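Side-chain contacts in sulfatase (Bacteroides fragilis CAG:558, PDB 6USS), which probably hydrolyses aryl sulfate esters as a calcium-dependent gut bacterial arylsulfatase of the sulfatase family: residues 241-246 / 303-308; 314-319 / 388-393; 502-505 / 510-513. The protein carries 1 engineered substitution. All blocks are in the same frame, centred on the assembly; numbering follows the deposited sequence.

Interaction 1: 241-246 / 303-308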
ATOM      1  N   LYS A 241      -2.146  -0.662  17.878  1.00 21.80           N
ATOM      2  CA  LYS A 241      -3.045   0.303  17.250  1.00 20.15           C
ATOM      3  C   LYS A 241      -3.435  -0.104  15.843  1.00 22.36           C
ATOM      4  O   LYS A 241      -4.541   0.224  15.408  1.00 21.76           O
ATOM      5  CB  LYS A 241      -2.455   1.722  17.218  1.00 19.49           C
ATOM      6  CG  LYS A 241      -1.777   2.184  18.484  1.00 29.76           C
ATOM      7  CD  LYS A 241      -0.821   3.339  18.171  1.00 37.43           C
ATOM      8  CE  LYS A 241      -0.410   4.115  19.429  1.00 37.69           C
ATOM      9  NZ  LYS A 241       0.654   5.116  19.075  1.00 32.45           N
ATOM     10  N   ALA A 242      -2.561  -0.794  15.118  1.00 16.71           N
ATOM     11  CA  ALA A 242      -2.978  -1.255  13.802  1.00 15.89           C
ATOM     12  C   ALA A 242      -4.107  -2.267  13.914  1.00 20.82           C
ATOM     13  O   ALA A 242      -4.973  -2.336  13.028  1.00 18.07           O
ATOM     14  CB  ALA A 242      -1.803  -1.858  13.040  1.00 17.30           C
ATOM     15  N   LEU A 243      -4.119  -3.033  15.013  1.00 18.33           N
ATOM     16  CA  LEU A 243      -5.145  -4.037  15.262  1.00 18.98           C
ATOM     17  C   LEU A 243      -6.453  -3.400  15.730  1.00 24.70           C
ATOM     18  O   LEU A 243      -7.542  -3.838  15.327  1.00 24.43           O
ATOM     19  CB  LEU A 243      -4.641  -5.037  16.303  1.00 15.84           C
ATOM     20  CG  LEU A 243      -3.645  -6.092  15.833  1.00 19.17           C
ATOM     21  CD1 LEU A 243      -3.265  -7.028  16.977  1.00 21.02           C
ATOM     22  CD2 LEU A 243      -4.228  -6.883  14.679  1.00 18.10           C
ATOM     23  N   ASN A 244      -6.373  -2.372  16.581  1.00 19.85           N
ATOM     24  CA  ASN A 244      -7.582  -1.634  16.925  1.00 23.68           C
ATOM     25  C   ASN A 244      -8.220  -1.028  15.675  1.00 19.94           C
ATOM     26  O   ASN A 244      -9.428  -1.167  15.460  1.00 22.51           O
ATOM     27  CB  ASN A 244      -7.262  -0.581  17.981  1.00 17.51           C
ATOM     28  CG  ASN A 244      -6.993  -1.205  19.354  1.00 22.65           C
ATOM     29  OD1 ASN A 244      -7.628  -2.195  19.734  1.00 21.66           O
ATOM     30  ND2 ASN A 244      -6.039  -0.645  20.090  1.00 17.70           N
ATOM     31  N   HIS A 245      -7.415  -0.410  14.810  1.00 18.35           N
ATOM     32  CA  HIS A 245      -7.931   0.097  13.542  1.00 19.76           C
ATOM     33  C   HIS A 245      -8.547  -1.026  12.713  1.00 22.14           C
ATOM     34  O   HIS A 245      -9.601  -0.838  12.091  1.00 22.02           O
ATOM     35  CB  HIS A 245      -6.810   0.799  12.766  1.00 16.93           C
ATOM     36  CG  HIS A 245      -7.272   1.924  11.892  1.00 18.77           C
ATOM     37  ND1 HIS A 245      -6.519   3.062  11.691  1.00 27.03           N
ATOM     38  CD2 HIS A 245      -8.401   2.083  11.157  1.00 22.73           C
ATOM     39  CE1 HIS A 245      -7.174   3.881  10.881  1.00 32.59           C
ATOM     40  NE2 HIS A 245      -8.319   3.310  10.541  1.00 20.30           N
ATOM     41  N   ALA A 246      -7.920  -2.212  12.715  1.00 21.65           N
ATOM     42  CA  ALA A 246      -8.442  -3.337  11.936  1.00 22.27           C
ATOM     43  C   ALA A 246      -9.808  -3.804  12.441  1.00 24.48           C
ATOM     44  O   ALA A 246     -10.609  -4.339  11.662  1.00 21.52           O
ATOM     45  CB  ALA A 246      -7.452  -4.499  11.955  1.00 18.30           C
ATOM     46  N   MET A 303      -1.114 -11.507  22.467  1.00 17.26           N
ATOM     47  CA  MET A 303      -2.010 -12.567  22.915  1.00 20.33           C
ATOM     48  C   MET A 303      -3.074 -12.020  23.865  1.00 23.93           C
ATOM     49  O   MET A 303      -4.243 -12.433  23.804  1.00 19.78           O
ATOM     50  CB  MET A 303      -1.207 -13.693  23.573  1.00 20.73           C
ATOM     51  CG  MET A 303      -0.414 -14.581  22.588  1.00 19.29           C
ATOM     52  SD  MET A 303       0.845 -15.663  23.364  1.00 29.25           S
ATOM     53  CE  MET A 303      -0.190 -16.941  24.106  1.00 23.66           C
ATOM     54  N   ASP A 304      -2.691 -11.080  24.740  1.00 20.21           N
ATOM     55  CA  ASP A 304      -3.665 -10.453  25.628  1.00 22.58           C
ATOM     56  C   ASP A 304      -4.591  -9.546  24.847  1.00 25.81           C
ATOM     57  O   ASP A 304      -5.789  -9.480  25.143  1.00 24.94           O
ATOM     58  CB  ASP A 304      -2.980  -9.652  26.741  1.00 20.88           C
ATOM     59  CG  ASP A 304      -2.002 -10.485  27.552  1.00 33.14           C
ATOM     60  OD1 ASP A 304      -2.090 -11.739  27.518  1.00 44.66           O
ATOM     61  OD2 ASP A 304      -1.139  -9.883  28.232  1.00 32.98           O
ATOM     62  N   TRP A 305      -4.057  -8.838  23.843  1.00 23.25           N
ATOM     63  CA  TRP A 305      -4.919  -8.018  23.001  1.00 23.51           C
ATOM     64  C   TRP A 305      -5.994  -8.874  22.341  1.00 25.45           C
ATOM     65  O   TRP A 305      -7.177  -8.505  22.336  1.00 26.03           O
ATOM     66  CB  TRP A 305      -4.109  -7.252  21.950  1.00 17.78           C
ATOM     67  CG  TRP A 305      -5.004  -6.344  21.167  1.00 22.46           C
ATOM     68  CD1 TRP A 305      -5.292  -5.030  21.436  1.00 24.35           C
ATOM     69  CD2 TRP A 305      -5.778  -6.691  20.012  1.00 20.88           C
ATOM     70  NE1 TRP A 305      -6.184  -4.541  20.510  1.00 19.51           N
ATOM     71  CE2 TRP A 305      -6.491  -5.542  19.623  1.00 18.64           C
ATOM     72  CE3 TRP A 305      -5.935  -7.865  19.266  1.00 21.25           C
ATOM     73  CZ2 TRP A 305      -7.346  -5.533  18.527  1.00 20.90           C
ATOM     74  CZ3 TRP A 305      -6.781  -7.848  18.168  1.00 18.02           C
ATOM     75  CH2 TRP A 305      -7.477  -6.690  17.813  1.00 18.40           C
ATOM     76  N   LEU A 306      -5.603 -10.035  21.800  1.00 23.88           N
ATOM     77  CA  LEU A 306      -6.576 -10.970  21.232  1.00 23.33           C
ATOM     78  C   LEU A 306      -7.617 -11.393  22.263  1.00 22.41           C
ATOM     79  O   LEU A 306      -8.820 -11.404  21.968  1.00 20.43           O
ATOM     80  CB  LEU A 306      -5.871 -12.207  20.668  1.00 19.86           C
ATOM     81  CG  LEU A 306      -5.023 -12.093  19.397  1.00 22.84           C
ATOM     82  CD1 LEU A 306      -4.319 -13.424  19.101  1.00 17.22           C
ATOM     83  CD2 LEU A 306      -5.889 -11.665  18.226  1.00 18.70           C
ATOM     84  N   ASP A 307      -7.162 -11.783  23.467  1.00 22.68           N
ATOM     85  CA  ASP A 307      -8.072 -12.216  24.531  1.00 22.55           C
ATOM     86  C   ASP A 307      -9.096 -11.138  24.845  1.00 23.69           C
ATOM     87  O   ASP A 307     -10.291 -11.427  24.971  1.00 26.34           O
ATOM     88  CB  ASP A 307      -7.308 -12.562  25.821  1.00 20.22           C
ATOM     89  CG  ASP A 307      -6.557 -13.881  25.739  1.00 31.37           C
ATOM     90  OD1 ASP A 307      -7.038 -14.810  25.052  1.00 42.15           O
ATOM     91  OD2 ASP A 307      -5.476 -13.999  26.366  1.00 40.26           O
ATOM     92  N   LYS A 308      -8.649  -9.886  24.958  1.00 23.61           N
ATOM     93  CA  LYS A 308      -9.500  -8.813  25.449  1.00 26.04           C
ATOM     94  C   LYS A 308     -10.393  -8.201  24.380  1.00 25.31           C
ATOM     95  O   LYS A 308     -11.285  -7.432  24.737  1.00 29.48           O
ATOM     96  CB  LYS A 308      -8.644  -7.724  26.126  1.00 20.19           C
ATOM     97  CG  LYS A 308      -8.281  -8.107  27.569  1.00 35.87           C
ATOM     98  CD  LYS A 308      -6.762  -8.148  27.842  1.00 51.49           C
ATOM     99  CE  LYS A 308      -6.104  -6.757  27.743  1.00 44.32           C
ATOM    100  NZ  LYS A 308      -4.670  -6.775  28.155  1.00 44.54           N
TER
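A chi1 of -176° sets CG of Trp-305 opposite its own amide nitrogen and carries the indole away from helix 283-308 toward Leu-243 and Asn-244, which keep CG beside their own backbone N and meet it from helix 231-247. The two helices stand apart, the CA atoms of Leu-243 and Trp-305 being 8.7 Å from each other, and a large flat side chain suits that gap. Leu-243 lies across one face of the indole. Its CB sits 3.7 Å from the centroid of the six-membered ring of Trp-305, a CH-pi contact, while its CD1 reaches the same ring at CE3 of Trp-305, 3.6 Å away. A branched aliphatic chain can cover the ring at two points in this way, over CZ2 and CH2 with its stem and over CE3 and CZ3 with one methyl.

Asn-244, the next residue on the helix, works at the edge instead. Its OD1 lies in the indole plane and accepts the hydrogen bond from NE1 of Trp-305 at 2.9 Å, with an N-H...O angle of 153°. The amide is turned 54° from the ring, and NE1 stands above the carbonyl plane. The bond gives the polar atom of a largely buried indole a partner and limits how the ring can rotate, while Asn-244 itself stays on the exposed margin.

Nearby, Leu-306 packs on Thr-315 and Val-317 of strand 315-321, and Ala-242 and Ala-246 rest on strand 159-164. The contact is thus helix-to-helix packing between neighbours that cover one side of the mixed sheet in the alkaline phosphatase-like alpha/beta fold of sulfatases.

Interaction 2: 314-319 / 388-393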
ATOM      1  N   ASN A 314     -10.872 -16.955  16.915  1.00 22.31           N
ATOM      2  CA  ASN A 314     -10.873 -16.954  15.462  1.00 20.28           C
ATOM      3  C   ASN A 314      -9.588 -16.349  14.900  1.00 22.88           C
ATOM      4  O   ASN A 314      -9.604 -15.718  13.839  1.00 21.60           O
ATOM      5  CB  ASN A 314     -12.108 -16.231  14.928  1.00 20.48           C
ATOM      6  CG  ASN A 314     -12.459 -16.660  13.492  1.00 38.16           C
ATOM      7  OD1 ASN A 314     -12.118 -17.773  13.053  1.00 32.44           O
ATOM      8  ND2 ASN A 314     -13.130 -15.768  12.749  1.00 36.82           N
ATOM      9  N   THR A 315      -8.462 -16.551  15.591  1.00 21.24           N
ATOM     10  CA  THR A 315      -7.169 -16.056  15.136  1.00 17.62           C
ATOM     11  C   THR A 315      -6.133 -17.162  15.208  1.00 15.12           C
ATOM     12  O   THR A 315      -5.991 -17.818  16.241  1.00 20.71           O
ATOM     13  CB  THR A 315      -6.691 -14.865  15.969  1.00 21.01           C
ATOM     14  OG1 THR A 315      -7.579 -13.750  15.785  1.00 19.08           O
ATOM     15  CG2 THR A 315      -5.286 -14.472  15.550  1.00 16.96           C
ATOM     16  N   ILE A 316      -5.413 -17.354  14.116  1.00 15.33           N
ATOM     17  CA  ILE A 316      -4.288 -18.274  14.063  1.00 14.98           C
ATOM     18  C   ILE A 316      -3.013 -17.510  14.403  1.00 18.10           C
ATOM     19  O   ILE A 316      -2.740 -16.445  13.835  1.00 19.17           O
ATOM     20  CB  ILE A 316      -4.184 -18.925  12.676  1.00 17.08           C
ATOM     21  CG1 ILE A 316      -5.409 -19.771  12.371  1.00 19.65           C
ATOM     22  CG2 ILE A 316      -2.952 -19.785  12.577  1.00 18.21           C
ATOM     23  CD1 ILE A 316      -5.385 -20.353  10.960  1.00 20.89           C
ATOM     24  N   VAL A 317      -2.230 -18.053  15.326  1.00 13.77           N
ATOM     25  CA  VAL A 317      -0.955 -17.479  15.718  1.00 15.01           C
ATOM     26  C   VAL A 317       0.134 -18.453  15.295  1.00 17.82           C
ATOM     27  O   VAL A 317       0.127 -19.625  15.696  1.00 15.64           O
ATOM     28  CB  VAL A 317      -0.901 -17.202  17.228  1.00 17.87           C
ATOM     29  CG1 VAL A 317       0.460 -16.638  17.620  1.00 11.85           C
ATOM     30  CG2 VAL A 317      -2.031 -16.274  17.647  1.00 12.28           C
ATOM     31  N   ILE A 318       1.061 -17.979  14.467  1.00 22.62           N
ATOM     32  CA  ILE A 318       2.207 -18.772  14.050  1.00 16.03           C
ATOM     33  C   ILE A 318       3.459 -18.089  14.565  1.00 17.20           C
ATOM     34  O   ILE A 318       3.749 -16.944  14.197  1.00 16.68           O
ATOM     35  CB  ILE A 318       2.282 -18.955  12.529  1.00 17.26           C
ATOM     36  CG1 ILE A 318       0.959 -19.467  11.955  1.00 17.92           C
ATOM     37  CG2 ILE A 318       3.378 -19.942  12.209  1.00 15.87           C
ATOM     38  CD1 ILE A 318       0.881 -19.402  10.434  1.00 10.87           C
ATOM     39  N   PHE A 319       4.200 -18.796  15.407  1.00 19.82           N
ATOM     40  CA  PHE A 319       5.481 -18.346  15.923  1.00 17.53           C
ATOM     41  C   PHE A 319       6.589 -18.984  15.103  1.00 20.52           C
ATOM     42  O   PHE A 319       6.561 -20.200  14.857  1.00 15.97           O
ATOM     43  CB  PHE A 319       5.638 -18.721  17.396  1.00 15.59           C
ATOM     44  CG  PHE A 319       6.843 -18.127  18.044  1.00 16.45           C
ATOM     45  CD1 PHE A 319       8.091 -18.722  17.900  1.00 17.53           C
ATOM     46  CD2 PHE A 319       6.731 -16.990  18.819  1.00 15.82           C
ATOM     47  CE1 PHE A 319       9.206 -18.179  18.513  1.00 18.42           C
ATOM     48  CE2 PHE A 319       7.848 -16.436  19.431  1.00 17.23           C
ATOM     49  CZ  PHE A 319       9.086 -17.033  19.277  1.00 17.92           C
ATOM     50  N   LEU A 388      -2.095 -19.388   2.921  1.00 17.30           N
ATOM     51  CA  LEU A 388      -3.193 -19.217   1.976  1.00 19.97           C
ATOM     52  C   LEU A 388      -4.313 -20.223   2.232  1.00 23.46           C
ATOM     53  O   LEU A 388      -5.500 -19.886   2.086  1.00 20.29           O
ATOM     54  CB  LEU A 388      -2.661 -19.338   0.550  1.00 17.76           C
ATOM     55  CG  LEU A 388      -1.663 -18.221   0.213  1.00 18.83           C
ATOM     56  CD1 LEU A 388      -1.088 -18.404  -1.173  1.00 18.80           C
ATOM     57  CD2 LEU A 388      -2.294 -16.836   0.375  1.00 12.35           C
ATOM     58  N   GLU A 389      -3.955 -21.460   2.601  1.00 17.11           N
ATOM     59  CA  GLU A 389      -4.959 -22.476   2.904  1.00 20.12           C
ATOM     60  C   GLU A 389      -5.670 -22.170   4.216  1.00 22.17           C
ATOM     61  O   GLU A 389      -6.882 -22.386   4.339  1.00 17.11           O
ATOM     62  CB  GLU A 389      -4.310 -23.858   2.955  1.00 20.40           C
ATOM     63  CG  GLU A 389      -5.238 -24.983   3.415  1.00 18.12           C
ATOM     64  CD  GLU A 389      -4.648 -26.376   3.165  1.00 31.28           C
ATOM     65  OE1 GLU A 389      -3.521 -26.470   2.605  1.00 26.82           O
ATOM     66  OE2 GLU A 389      -5.322 -27.379   3.510  1.00 28.09           O
ATOM     67  N   MET A 390      -4.931 -21.670   5.208  1.00 23.44           N
ATOM     68  CA  MET A 390      -5.570 -21.255   6.446  1.00 18.88           C
ATOM     69  C   MET A 390      -6.587 -20.167   6.172  1.00 19.82           C
ATOM     70  O   MET A 390      -7.643 -20.108   6.818  1.00 23.89           O
ATOM     71  CB  MET A 390      -4.526 -20.755   7.444  1.00 18.99           C
ATOM     72  CG  MET A 390      -3.733 -21.821   8.140  1.00 23.07           C
ATOM     73  SD  MET A 390      -2.246 -21.059   8.810  1.00 24.98           S
ATOM     74  CE  MET A 390      -1.586 -22.330   9.863  1.00 16.61           C
ATOM     75  N   ALA A 391      -6.273 -19.285   5.223  1.00 20.75           N
ATOM     76  CA  ALA A 391      -7.152 -18.183   4.854  1.00 19.45           C
ATOM     77  C   ALA A 391      -8.256 -18.608   3.894  1.00 19.07           C
ATOM     78  O   ALA A 391      -9.058 -17.766   3.469  1.00 17.85           O
ATOM     79  CB  ALA A 391      -6.325 -17.049   4.250  1.00 19.98           C
ATOM     80  N   GLN A 392      -8.326 -19.899   3.566  1.00 23.13           N
ATOM     81  CA  GLN A 392      -9.363 -20.440   2.694  1.00 24.11           C
ATOM     82  C   GLN A 392      -9.323 -19.778   1.325  1.00 18.78           C
ATOM     83  O   GLN A 392     -10.357 -19.553   0.696  1.00 26.35           O
ATOM     84  CB  GLN A 392     -10.748 -20.307   3.332  1.00 19.42           C
ATOM     85  CG  GLN A 392     -10.830 -20.881   4.728  1.00 12.60           C
ATOM     86  CD  GLN A 392     -12.165 -20.585   5.373  1.00 15.89           C
ATOM     87  OE1 GLN A 392     -13.146 -20.277   4.687  1.00 25.02           O
ATOM     88  NE2 GLN A 392     -12.210 -20.650   6.696  1.00 15.67           N
ATOM     89  N   VAL A 393      -8.122 -19.419   0.889  1.00 19.51           N
ATOM     90  CA  VAL A 393      -7.896 -19.029  -0.496  1.00 22.21           C
ATOM     91  C   VAL A 393      -7.826 -20.316  -1.311  1.00 21.79           C
ATOM     92  O   VAL A 393      -6.736 -20.834  -1.591  1.00 22.17           O
ATOM     93  CB  VAL A 393      -6.622 -18.175  -0.634  1.00 19.73           C
ATOM     94  CG1 VAL A 393      -6.484 -17.611  -2.052  1.00 21.74           C
ATOM     95  CG2 VAL A 393      -6.662 -17.038   0.379  1.00 20.59           C
TER
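Strand 315-321 faces the last turn of helix 383-390, the CA atoms of Ile-316 and Met-390 lying 8.3 Å apart, and just beyond Met-390 the helix closes in a Schellman motif in which Gln-392 takes a positive phi of 60°. Met-390 fills the space between the two backbones. Its chain is extended beyond CG (chi2 161°, chi3 169°), which carries the sulfur and terminal methyl obliquely past Ile-316 to Ile-318. Ile-316 crosses the base of this chain: its CD1 is 3.6 Å from CG of Met-390 and equally close to CB, while its CG2 lies 4.0 Å from both SD and CE of Met-390. Ile-318, two residues on and so on the same face of the strand, meets the far end tip to tip, its CD1 3.9 Å from CE of Met-390.

The chemistry is wholly apolar and all three residues are buried. Beta-branched isoleucines suit the extended strand, and the unbranched, flexible methionine can reach both of them from a single helical position.

Met-390 also touches Ile-36 of strand 35-41, which hydrogen-bonds alongside strand 315-321, and Ile-316 packs on Trp-364. Leu-388 turns to helix 149-155, whereas Val-317 and Phe-319 send their side chains to helix 67-74 on the other face of the sheet, so strand 315-321 is sandwiched between helical layers as it runs on toward the calcium ligands Asp-322 and Asn-323.

Interaction 3: 502-505 / 510-513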
ATOM      1  N   PRO A 502      29.181 -21.278  -7.078  1.00 27.17           N
ATOM      2  CA  PRO A 502      30.383 -20.460  -7.239  1.00 19.34           C
ATOM      3  C   PRO A 502      31.254 -21.026  -8.347  1.00 24.47           C
ATOM      4  O   PRO A 502      31.051 -22.145  -8.824  1.00 21.37           O
ATOM      5  CB  PRO A 502      31.091 -20.571  -5.883  1.00 20.46           C
ATOM      6  CG  PRO A 502      30.151 -21.343  -4.984  1.00 23.60           C
ATOM      7  CD  PRO A 502      29.234 -22.109  -5.869  1.00 24.80           C
ATOM      8  N   SER A 503      32.247 -20.229  -8.740  1.00 20.43           N
ATOM      9  CA  SER A 503      33.258 -20.678  -9.682  1.00 26.29           C
ATOM     10  C   SER A 503      34.647 -20.426  -9.096  1.00 28.84           C
ATOM     11  O   SER A 503      34.835 -19.568  -8.227  1.00 25.07           O
ATOM     12  CB  SER A 503      33.100 -19.984 -11.045  1.00 22.83           C
ATOM     13  OG  SER A 503      33.396 -18.608 -10.938  1.00 32.43           O
ATOM     14  N   PHE A 504      35.622 -21.194  -9.564  1.00 25.49           N
ATOM     15  CA  PHE A 504      36.976 -21.077  -9.044  1.00 27.93           C
ATOM     16  C   PHE A 504      37.757 -19.986  -9.769  1.00 30.66           C
ATOM     17  O   PHE A 504      37.641 -19.815 -10.987  1.00 28.39           O
ATOM     18  CB  PHE A 504      37.699 -22.413  -9.173  1.00 27.80           C
ATOM     19  CG  PHE A 504      37.258 -23.430  -8.168  1.00 24.24           C
ATOM     20  CD1 PHE A 504      37.364 -23.165  -6.812  1.00 17.10           C
ATOM     21  CD2 PHE A 504      36.721 -24.642  -8.575  1.00 21.13           C
ATOM     22  CE1 PHE A 504      36.962 -24.099  -5.877  1.00 17.60           C
ATOM     23  CE2 PHE A 504      36.319 -25.581  -7.644  1.00 23.85           C
ATOM     24  CZ  PHE A 504      36.449 -25.311  -6.289  1.00 19.83           C
ATOM     25  N   LYS A 505      38.569 -19.248  -9.008  1.00 29.68           N
ATOM     26  CA  LYS A 505      39.352 -18.173  -9.608  1.00 34.81           C
ATOM     27  C   LYS A 505      40.563 -18.693 -10.389  1.00 38.25           C
ATOM     28  O   LYS A 505      40.938 -18.096 -11.411  1.00 31.11           O
ATOM     29  CB  LYS A 505      39.789 -17.188  -8.525  1.00 27.19           C
ATOM     30  CG  LYS A 505      38.686 -16.219  -8.140  1.00 27.53           C
ATOM     31  CD  LYS A 505      39.150 -15.204  -7.118  1.00 22.95           C
ATOM     32  CE  LYS A 505      38.081 -14.132  -6.892  1.00 23.09           C
ATOM     33  NZ  LYS A 505      38.474 -13.210  -5.778  1.00 24.94           N
ATOM     34  N   PRO A 510      33.194 -23.258 -13.244  1.00 24.15           N
ATOM     35  CA  PRO A 510      32.304 -23.430 -12.082  1.00 27.60           C
ATOM     36  C   PRO A 510      32.793 -24.531 -11.148  1.00 26.51           C
ATOM     37  O   PRO A 510      33.429 -25.498 -11.576  1.00 34.75           O
ATOM     38  CB  PRO A 510      30.956 -23.801 -12.718  1.00 21.86           C
ATOM     39  CG  PRO A 510      31.006 -23.190 -14.071  1.00 20.60           C
ATOM     40  CD  PRO A 510      32.449 -23.272 -14.515  1.00 20.10           C
ATOM     41  N   CYS A 511      32.485 -24.380  -9.856  1.00 22.45           N
ATOM     42  CA  CYS A 511      32.702 -25.478  -8.915  1.00 22.32           C
ATOM     43  C   CYS A 511      31.827 -26.675  -9.285  1.00 24.76           C
ATOM     44  O   CYS A 511      30.661 -26.499  -9.657  1.00 27.23           O
ATOM     45  CB  CYS A 511      32.377 -25.046  -7.480  1.00 21.44           C
ATOM     46  SG  CYS A 511      33.206 -23.550  -6.893  1.00 25.43           S
ATOM     47  N   PRO A 512      32.352 -27.897  -9.196  1.00 24.59           N
ATOM     48  CA  PRO A 512      31.530 -29.078  -9.505  1.00 23.09           C
ATOM     49  C   PRO A 512      30.256 -29.112  -8.679  1.00 27.10           C
ATOM     50  O   PRO A 512      30.272 -28.860  -7.474  1.00 23.45           O
ATOM     51  CB  PRO A 512      32.436 -30.263  -9.135  1.00 28.22           C
ATOM     52  CG  PRO A 512      33.825 -29.708  -9.100  1.00 32.67           C
ATOM     53  CD  PRO A 512      33.716 -28.251  -8.759  1.00 27.01           C
ATOM     54  N   TRP A 513      29.146 -29.446  -9.335  1.00 29.78           N
ATOM     55  CA  TRP A 513      27.930 -29.824  -8.635  1.00 22.08           C
ATOM     56  C   TRP A 513      28.258 -30.997  -7.714  1.00 27.95           C
ATOM     57  O   TRP A 513      29.251 -31.697  -7.958  1.00 29.43           O
ATOM     58  CB  TRP A 513      26.836 -30.228  -9.631  1.00 25.62           C
ATOM     59  CG  TRP A 513      26.256 -29.134 -10.455  1.00 23.14           C
ATOM     60  CD1 TRP A 513      26.188 -29.096 -11.816  1.00 22.13           C
ATOM     61  CD2 TRP A 513      25.612 -27.940  -9.984  1.00 25.94           C
ATOM     62  NE1 TRP A 513      25.568 -27.948 -12.223  1.00 23.09           N
ATOM     63  CE2 TRP A 513      25.203 -27.215 -11.124  1.00 24.55           C
ATOM     64  CE3 TRP A 513      25.357 -27.406  -8.713  1.00 20.88           C
ATOM     65  CZ2 TRP A 513      24.550 -25.981 -11.036  1.00 21.67           C
ATOM     66  CZ3 TRP A 513      24.715 -26.180  -8.622  1.00 21.90           C
ATOM     67  CH2 TRP A 513      24.326 -25.475  -9.777  1.00 23.01           C
TER
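Pro-502 meets Cys-511 through both its backbone and its ring. Its carbonyl O accepts a hydrogen bond from N of Cys-511 at 2.8 Å, nearly straight at 167°. Its CB meanwhile touches SG of Cys-511 at 3.8 Å. A proline has no N-H to give, yet its carbonyl remains a good acceptor.

At Ser-503 the CA atoms of the two segments come nearest each other, that of Ser-503 lying 3.8 Å from that of Pro-510. The two residues form a single beta bridge in which CB of Ser-503 lies 3.7 Å from CA of Pro-510. The small side chain suits so near an approach. Ser-503 also shares a backbone hydrogen bond with Asn-125, pairing strand 503-504 with strand 124-125.

Phe-504 holds CG beside its backbone N (chi1 -75°), which brings its ring under the thiol. SG of Cys-511 sits over the centre of the ring, 3.8 Å from the centroid and only 12° off the normal, a sulfur-aromatic contact. CD of Pro-512 approaches the rim, 3.9 Å from CE2 of Phe-504.

Beyond the contact, Arg-501 is hydrogen-bonded to O of Cys-511 and forms a cation-pi pair with Trp-513. The sulfur, polarisable and only weakly polar, suits a place between the proline ring and the phenyl face, while the N-H of the same cysteine is satisfied by a carbonyl; one backbone bond with one sulfur-aromatic contact closes the short turn-back of the chain.

Overall arrangement
Interactions 1 and 2 belong to one body: helix 283-308 leads directly into strand 315-321 and packs against it, so the two contacts touch although their centres are 16 Å apart. Interaction 2 is the more deeply enclosed, a purely aliphatic and thioether contact of helix on sheet. Interaction 1 joins helix to helix nearer the outside, and one polar bond at its exposed margin complements the ring packing. Interaction 3 stands on the opposite side of the chain's centre, about 28 Å from interaction 2 between nearest atoms. Its two segments have little regular structure of their own, and a local, partly buried contact relies on prolines, a backbone bond and a sulfur over a ring.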